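Local coordinates for protein putative oxidoreductase with NAD(P)-binding Rossmann-fold domain (Clostridium difficile, PDB 3UUW) that is probably an NAD(P)-dependent oxidoreductase of the Gfo/Idh/MocA family, with a Rossmann-type nucleotide-binding domain and an unestablished substrate, at residues 80-83 and 84-88; 37-41 and 42-46. One frame throughout, in Å; residues are numbered along the deposited sequence. Where two conformers were deposited one is given.

Contact 1 of 2, residues 80-83 and 84-88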
ATOM      1  N   TYR A  80       1.780 -15.650 -41.391  1.00 22.20           N
ATOM      2  CA  TYR A  80       1.434 -16.838 -42.180  1.00 22.61           C
ATOM      3  C   TYR A  80       2.415 -17.099 -43.316  1.00 22.78           C
ATOM      4  O   TYR A  80       2.973 -18.181 -43.410  1.00 21.75           O
ATOM      5  CB  TYR A  80      -0.011 -16.748 -42.670  1.00 24.19           C
ATOM      6  CG  TYR A  80      -0.479 -17.867 -43.587  1.00 25.79           C
ATOM      7  CD1 TYR A  80      -0.558 -19.189 -43.140  1.00 24.11           C
ATOM      8  CD2 TYR A  80      -0.871 -17.597 -44.890  1.00 29.96           C
ATOM      9  CE1 TYR A  80      -0.998 -20.197 -43.961  1.00 22.53           C
ATOM     10  CE2 TYR A  80      -1.302 -18.595 -45.723  1.00 29.34           C
ATOM     11  CZ  TYR A  80      -1.371 -19.893 -45.261  1.00 28.07           C
ATOM     12  OH  TYR A  80      -1.810 -20.862 -46.107  1.00 29.23           O
ATOM     13  N   GLU A  81       2.663 -16.098 -44.155  1.00 21.93           N
ATOM     14  CA  GLU A  81       3.587 -16.283 -45.261  1.00 24.02           C
ATOM     15  C   GLU A  81       5.032 -16.456 -44.814  1.00 21.77           C
ATOM     16  O   GLU A  81       5.753 -17.259 -45.392  1.00 22.37           O
ATOM     17  CB  GLU A  81       3.487 -15.153 -46.292  1.00 24.92           C
ATOM     18  CG  GLU A  81       2.150 -15.128 -47.038  1.00 29.79           C
ATOM     19  CD  GLU A  81       1.830 -16.418 -47.822  1.00 37.57           C
ATOM     20  OE1 GLU A  81       2.746 -17.242 -48.070  1.00 41.54           O
ATOM     21  OE2 GLU A  81       0.647 -16.596 -48.217  1.00 39.79           O
ATOM     22  N   ILE A  82       5.468 -15.708 -43.807  1.00 21.55           N
ATOM     23  CA  ILE A  82       6.842 -15.841 -43.353  1.00 20.45           C
ATOM     24  C   ILE A  82       7.080 -17.207 -42.710  1.00 20.34           C
ATOM     25  O   ILE A  82       8.067 -17.861 -43.005  1.00 19.69           O
ATOM     26  CB  ILE A  82       7.276 -14.714 -42.386  1.00 20.38           C
ATOM     27  CG1 ILE A  82       7.263 -13.352 -43.090  1.00 23.83           C
ATOM     28  CG2 ILE A  82       8.662 -15.022 -41.816  1.00 21.96           C
ATOM     29  CD1 ILE A  82       7.550 -12.167 -42.150  1.00 24.54           C
ATOM     30  N   ILE A  83       6.174 -17.647 -41.839  1.00 19.74           N
ATOM     31  CA  ILE A  83       6.382 -18.917 -41.142  1.00 17.82           C
ATOM     32  C   ILE A  83       6.381 -20.107 -42.112  1.00 19.75           C
ATOM     33  O   ILE A  83       7.117 -21.055 -41.906  1.00 19.43           O
ATOM     34  CB  ILE A  83       5.367 -19.118 -40.002  1.00 18.48           C
ATOM     35  CG1 ILE A  83       5.530 -18.003 -38.964  1.00 17.46           C
ATOM     36  CG2 ILE A  83       5.567 -20.506 -39.337  1.00 18.06           C
ATOM     37  CD1 ILE A  83       4.446 -17.983 -37.846  1.00 17.78           C
ATOM     38  N   LYS A  84       5.563 -20.044 -43.158  0.60 20.30           N
ATOM     39  CA  LYS A  84       5.535 -21.102 -44.145  0.60 21.45           C
ATOM     40  C   LYS A  84       6.928 -21.224 -44.789  0.60 21.31           C
ATOM     41  O   LYS A  84       7.462 -22.317 -44.898  0.60 20.82           O
ATOM     42  CB  LYS A  84       4.419 -20.838 -45.161  0.60 22.47           C
ATOM     43  CG  LYS A  84       4.153 -21.932 -46.159  0.60 25.85           C
ATOM     44  CD  LYS A  84       2.705 -21.832 -46.708  0.60 26.53           C
ATOM     45  CE  LYS A  84       2.270 -20.376 -47.006  0.60 30.89           C
ATOM     46  NZ  LYS A  84       0.996 -20.270 -47.799  0.60 32.94           N
ATOM     47  N   ILE A  85       7.528 -20.095 -45.164  1.00 21.68           N
ATOM     48  CA  ILE A  85       8.895 -20.083 -45.722  1.00 21.32           C
ATOM     49  C   ILE A  85       9.927 -20.684 -44.745  1.00 20.78           C
ATOM     50  O   ILE A  85      10.742 -21.538 -45.117  1.00 22.24           O
ATOM     51  CB  ILE A  85       9.319 -18.650 -46.080  1.00 22.32           C
ATOM     52  CG1 ILE A  85       8.505 -18.140 -47.277  1.00 25.55           C
ATOM     53  CG2 ILE A  85      10.827 -18.575 -46.358  1.00 21.31           C
ATOM     54  CD1 ILE A  85       8.646 -16.650 -47.520  1.00 30.57           C
ATOM     55  N   LEU A  86       9.859 -20.258 -43.487  1.00 20.02           N
ATOM     56  CA  LEU A  86      10.826 -20.676 -42.476  1.00 18.61           C
ATOM     57  C   LEU A  86      10.767 -22.165 -42.171  1.00 18.41           C
ATOM     58  O   LEU A  86      11.783 -22.838 -42.142  1.00 18.15           O
ATOM     59  CB  LEU A  86      10.613 -19.867 -41.183  1.00 17.71           C
ATOM     60  CG  LEU A  86      10.899 -18.362 -41.284  1.00 19.14           C
ATOM     61  CD1 LEU A  86      10.600 -17.629 -39.943  1.00 20.71           C
ATOM     62  CD2 LEU A  86      12.349 -18.141 -41.712  1.00 20.01           C
ATOM     63  N   LEU A  87       9.557 -22.670 -41.967  1.00 18.70           N
ATOM     64  CA  LEU A  87       9.374 -24.082 -41.687  1.00 18.92           C
ATOM     65  C   LEU A  87       9.849 -24.914 -42.880  1.00 19.23           C
ATOM     66  O   LEU A  87      10.480 -25.948 -42.713  1.00 19.71           O
ATOM     67  CB  LEU A  87       7.909 -24.378 -41.329  1.00 18.20           C
ATOM     68  CG  LEU A  87       7.389 -23.759 -40.035  1.00 18.82           C
ATOM     69  CD1 LEU A  87       5.881 -23.994 -39.893  1.00 20.22           C
ATOM     70  CD2 LEU A  87       8.152 -24.286 -38.822  1.00 19.55           C
ATOM     71  N   ASN A  88       9.601 -24.442 -44.092  1.00 21.48           N
ATOM     72  CA  ASN A  88      10.031 -25.188 -45.263  1.00 24.26           C
ATOM     73  C   ASN A  88      11.549 -25.166 -45.461  1.00 24.82           C
ATOM     74  O   ASN A  88      12.096 -26.060 -46.116  1.00 26.15           O
ATOM     75  CB  ASN A  88       9.265 -24.746 -46.507  1.00 25.45           C
ATOM     76  CG  ASN A  88       7.905 -25.399 -46.590  1.00 27.88           C
ATOM     77  OD1 ASN A  88       7.779 -26.596 -46.349  1.00 30.56           O
ATOM     78  ND2 ASN A  88       6.891 -24.632 -46.942  1.00 31.23           N
TER

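Contact 2 of 2, residues 37-41 and 42-46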
ATOM      1  N   ALA A  37      20.431 -10.918 -38.212  1.00 19.90           N
ATOM      2  CA  ALA A  37      19.096 -10.394 -38.110  1.00 18.87           C
ATOM      3  C   ALA A  37      18.687  -9.713 -39.414  1.00 21.00           C
ATOM      4  O   ALA A  37      19.526  -9.209 -40.150  1.00 22.21           O
ATOM      5  CB  ALA A  37      19.003  -9.395 -36.937  1.00 20.03           C
ATOM      6  N   PHE A  38      17.388  -9.723 -39.675  1.00 20.47           N
ATOM      7  CA  PHE A  38      16.821  -9.096 -40.842  1.00 21.53           C
ATOM      8  C   PHE A  38      15.575  -8.355 -40.428  1.00 22.50           C
ATOM      9  O   PHE A  38      14.800  -8.827 -39.581  1.00 20.29           O
ATOM     10  CB  PHE A  38      16.440 -10.129 -41.915  1.00 22.18           C
ATOM     11  CG  PHE A  38      15.548  -9.554 -42.998  1.00 22.09           C
ATOM     12  CD1 PHE A  38      16.089  -8.834 -44.046  1.00 23.50           C
ATOM     13  CD2 PHE A  38      14.168  -9.653 -42.902  1.00 23.46           C
ATOM     14  CE1 PHE A  38      15.266  -8.267 -45.008  1.00 23.10           C
ATOM     15  CE2 PHE A  38      13.344  -9.101 -43.848  1.00 26.99           C
ATOM     16  CZ  PHE A  38      13.887  -8.406 -44.906  1.00 24.59           C
ATOM     17  N   THR A  39      15.417  -7.176 -41.022  1.00 22.13           N
ATOM     18  CA  THR A  39      14.179  -6.419 -40.976  1.00 23.58           C
ATOM     19  C   THR A  39      14.093  -5.687 -42.341  1.00 23.77           C
ATOM     20  O   THR A  39      15.116  -5.355 -42.929  1.00 22.71           O
ATOM     21  CB  THR A  39      14.085  -5.508 -39.722  1.00 23.59           C
ATOM     22  OG1 THR A  39      12.714  -5.170 -39.479  1.00 24.75           O
ATOM     23  CG2 THR A  39      14.927  -4.229 -39.860  1.00 23.38           C
ATOM     24  N   PRO A  40      12.874  -5.469 -42.872  1.00 23.63           N
ATOM     25  CA  PRO A  40      12.777  -4.888 -44.220  1.00 25.41           C
ATOM     26  C   PRO A  40      13.431  -3.536 -44.433  1.00 26.19           C
ATOM     27  O   PRO A  40      13.901  -3.253 -45.535  1.00 27.84           O
ATOM     28  CB  PRO A  40      11.267  -4.759 -44.431  1.00 26.32           C
ATOM     29  CG  PRO A  40      10.697  -5.835 -43.627  1.00 25.55           C
ATOM     30  CD  PRO A  40      11.581  -6.025 -42.433  1.00 24.05           C
ATOM     31  N   ASN A  41      13.428  -2.691 -43.402  1.00 24.51           N
ATOM     32  CA  ASN A  41      13.986  -1.346 -43.530  1.00 25.71           C
ATOM     33  C   ASN A  41      15.488  -1.460 -43.371  1.00 24.71           C
ATOM     34  O   ASN A  41      15.977  -1.652 -42.253  1.00 23.64           O
ATOM     35  CB  ASN A  41      13.384  -0.403 -42.477  1.00 25.14           C
ATOM     36  CG  ASN A  41      13.911   1.013 -42.581  1.00 29.21           C
ATOM     37  OD1 ASN A  41      15.112   1.246 -42.555  1.00 29.39           O
ATOM     38  ND2 ASN A  41      12.999   1.977 -42.704  1.00 38.09           N
ATOM     39  N   LYS A  42      16.217  -1.329 -44.484  1.00 25.75           N
ATOM     40  CA  LYS A  42      17.667  -1.502 -44.486  1.00 25.33           C
ATOM     41  C   LYS A  42      18.396  -0.567 -43.520  1.00 25.81           C
ATOM     42  O   LYS A  42      19.341  -0.975 -42.848  1.00 25.06           O
ATOM     43  CB  LYS A  42      18.231  -1.357 -45.898  1.00 28.18           C
ATOM     44  CG  LYS A  42      19.753  -1.480 -45.978  1.00 26.63           C
ATOM     45  CD  LYS A  42      20.232  -1.529 -47.413  1.00 30.46           C
ATOM     46  CE  LYS A  42      21.743  -1.415 -47.473  1.00 32.68           C
ATOM     47  NZ  LYS A  42      22.253  -1.374 -48.867  1.00 35.24           N
ATOM     48  N   VAL A  43      17.958   0.682 -43.448  1.00 26.13           N
ATOM     49  CA  VAL A  43      18.611   1.654 -42.566  1.00 27.12           C
ATOM     50  C   VAL A  43      18.471   1.225 -41.100  1.00 27.28           C
ATOM     51  O   VAL A  43      19.443   1.216 -40.341  1.00 26.21           O
ATOM     52  CB  VAL A  43      18.052   3.072 -42.791  1.00 29.19           C
ATOM     53  CG1 VAL A  43      18.632   4.047 -41.772  1.00 31.99           C
ATOM     54  CG2 VAL A  43      18.339   3.530 -44.235  1.00 28.68           C
ATOM     55  N   LYS A  44      17.260   0.841 -40.716  1.00 25.87           N
ATOM     56  CA  LYS A  44      17.018   0.419 -39.359  1.00 24.83           C
ATOM     57  C   LYS A  44      17.786  -0.867 -39.091  1.00 22.66           C
ATOM     58  O   LYS A  44      18.381  -1.028 -38.018  1.00 23.33           O
ATOM     59  CB  LYS A  44      15.531   0.207 -39.102  1.00 24.78           C
ATOM     60  CG  LYS A  44      15.225  -0.057 -37.642  1.00 29.96           C
ATOM     61  CD  LYS A  44      13.733  -0.152 -37.337  1.00 37.17           C
ATOM     62  CE  LYS A  44      13.134  -1.429 -37.878  1.00 40.17           C
ATOM     63  NZ  LYS A  44      11.646  -1.475 -37.707  1.00 43.60           N
ATOM     64  N   ARG A  45      17.768  -1.783 -40.061  1.00 21.74           N
ATOM     65  CA  ARG A  45      18.467  -3.061 -39.932  1.00 21.27           C
ATOM     66  C   ARG A  45      19.938  -2.853 -39.621  1.00 22.13           C
ATOM     67  O   ARG A  45      20.481  -3.446 -38.684  1.00 23.44           O
ATOM     68  CB  ARG A  45      18.349  -3.860 -41.238  1.00 23.69           C
ATOM     69  CG  ARG A  45      19.078  -5.167 -41.188  1.00 22.06           C
ATOM     70  CD  ARG A  45      18.702  -6.071 -42.314  1.00 27.58           C
ATOM     71  NE  ARG A  45      19.283  -5.700 -43.594  1.00 28.45           N
ATOM     72  CZ  ARG A  45      18.608  -5.351 -44.696  1.00 29.21           C
ATOM     73  NH1 ARG A  45      17.278  -5.270 -44.729  1.00 27.57           N
ATOM     74  NH2 ARG A  45      19.284  -5.091 -45.791  1.00 30.04           N
ATOM     75  N   GLU A  46      20.585  -2.009 -40.404  1.00 23.75           N
ATOM     76  CA  GLU A  46      22.017  -1.807 -40.242  1.00 25.52           C
ATOM     77  C   GLU A  46      22.364  -1.105 -38.921  1.00 26.14           C
ATOM     78  O   GLU A  46      23.378  -1.427 -38.295  1.00 26.19           O
ATOM     79  CB  GLU A  46      22.605  -1.127 -41.480  1.00 28.08           C
ATOM     80  CG  GLU A  46      22.448  -2.049 -42.700  1.00 31.17           C
ATOM     81  CD  GLU A  46      23.245  -1.648 -43.896  1.00 38.19           C
ATOM     82  OE1 GLU A  46      23.566  -0.453 -44.047  1.00 42.82           O
ATOM     83  OE2 GLU A  46      23.527  -2.548 -44.710  1.00 43.53           O
TER

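Contact 1 of 2, residues 80-83 and 84-88
Y80 and K84 sit one turn apart on a continuous alpha-helix, where K84 N donates to Y80 O at 3.2 Å. The i to i+4 ladder goes on with L86 N to I82 O (3.0 Å) and L87 N to I83 O (2.9 Å, nearly straight at 172°), while the bond from I85 N to E81 O is weak. On the polar side K84, which has two conformers, runs back toward the start of the helix: in this one its chain bends at chi3 (42°) and CE lies over one face of the Y80 ring, near the rim. Here NZ makes a weak hydrogen bond to Y80 OH (3.3 Å) and a long salt bridge to E81 OE1 (3.5 Å), the E81 side chain lying alongside in the same direction. E108 of helix 103-116 is the stronger partner of that hydroxyl. The apolar side pairs I82 CG2 with L86 CD1 (3.7 Å) and I83 CG2 with L87 CD1 (3.5 Å), each couple side by side and leaning the same way. I82, I83 and L86 also touch strand 69-72. Such an amphipathic helix, one flank on the parallel sheet, is the crossover of a beta-alpha-beta unit in a Rossmann fold.

Contact 2 of 2, residues 37-41 and 42-46
R45 folds back from the first turn of helix 42-52 to the loop just after strand 33-38, where its NH1 donates to T39 O at 2.8 Å. The oxygen lies at the edge of the guanidinium, close to its plane. The side chain leaves the helix with CG opposite the backbone N and turns at chi3 (75°), which lets NH1 swing round to that carbonyl. NH1 also comes within 3.6 Å of F38 CE1; guanidinium and ring planes are only 18° apart, but the approach is oblique. T39 CG2 packs against R45 CB at 3.7 Å, the two side chains running antiparallel alongside one another. T39 OG1 bonds to L14 N in the glycine-rich loop that resembles a Rossmann GxGxxA motif, so this strand-turn-helix lies beside the probable dinucleotide site. N41 is the N-cap of the helix: with CG trans to its own N, OD1 reaches forward to accept from K44 N at 2.9 Å. The N-H points almost straight at the oxygen (168°), yet the donor stands above the amide plane. N41 O meanwhile takes R45 N at 2.8 Å, the first full helical bond. The K44 side chain lies roughly perpendicular to T39, its CE 3.9 Å from T39 CG2.

Both contacts belong to the Rossmann-type domain and follow one another along the chain, contact 2 closing before contact 1 opens. Their centres are 19 Å apart and their nearest atoms about 7 Å, without touching. They serve the same five-stranded parallel sheet: 37-46 leaves the edge strand 33-38, one of two within this chain, for helix 42-52, whereas 80-88 lies on helix 79-88, which joins strands 69-72 and 92-95; strand 8-12 lies between 33-38 and 69-72. T39 of contact 2 touches the glycine-rich loop after strand 8-12. Contact 2 thus borders, and contact 1 lies near through I82, the C-terminal ends of the parallel strands, where a dinucleotide probably binds.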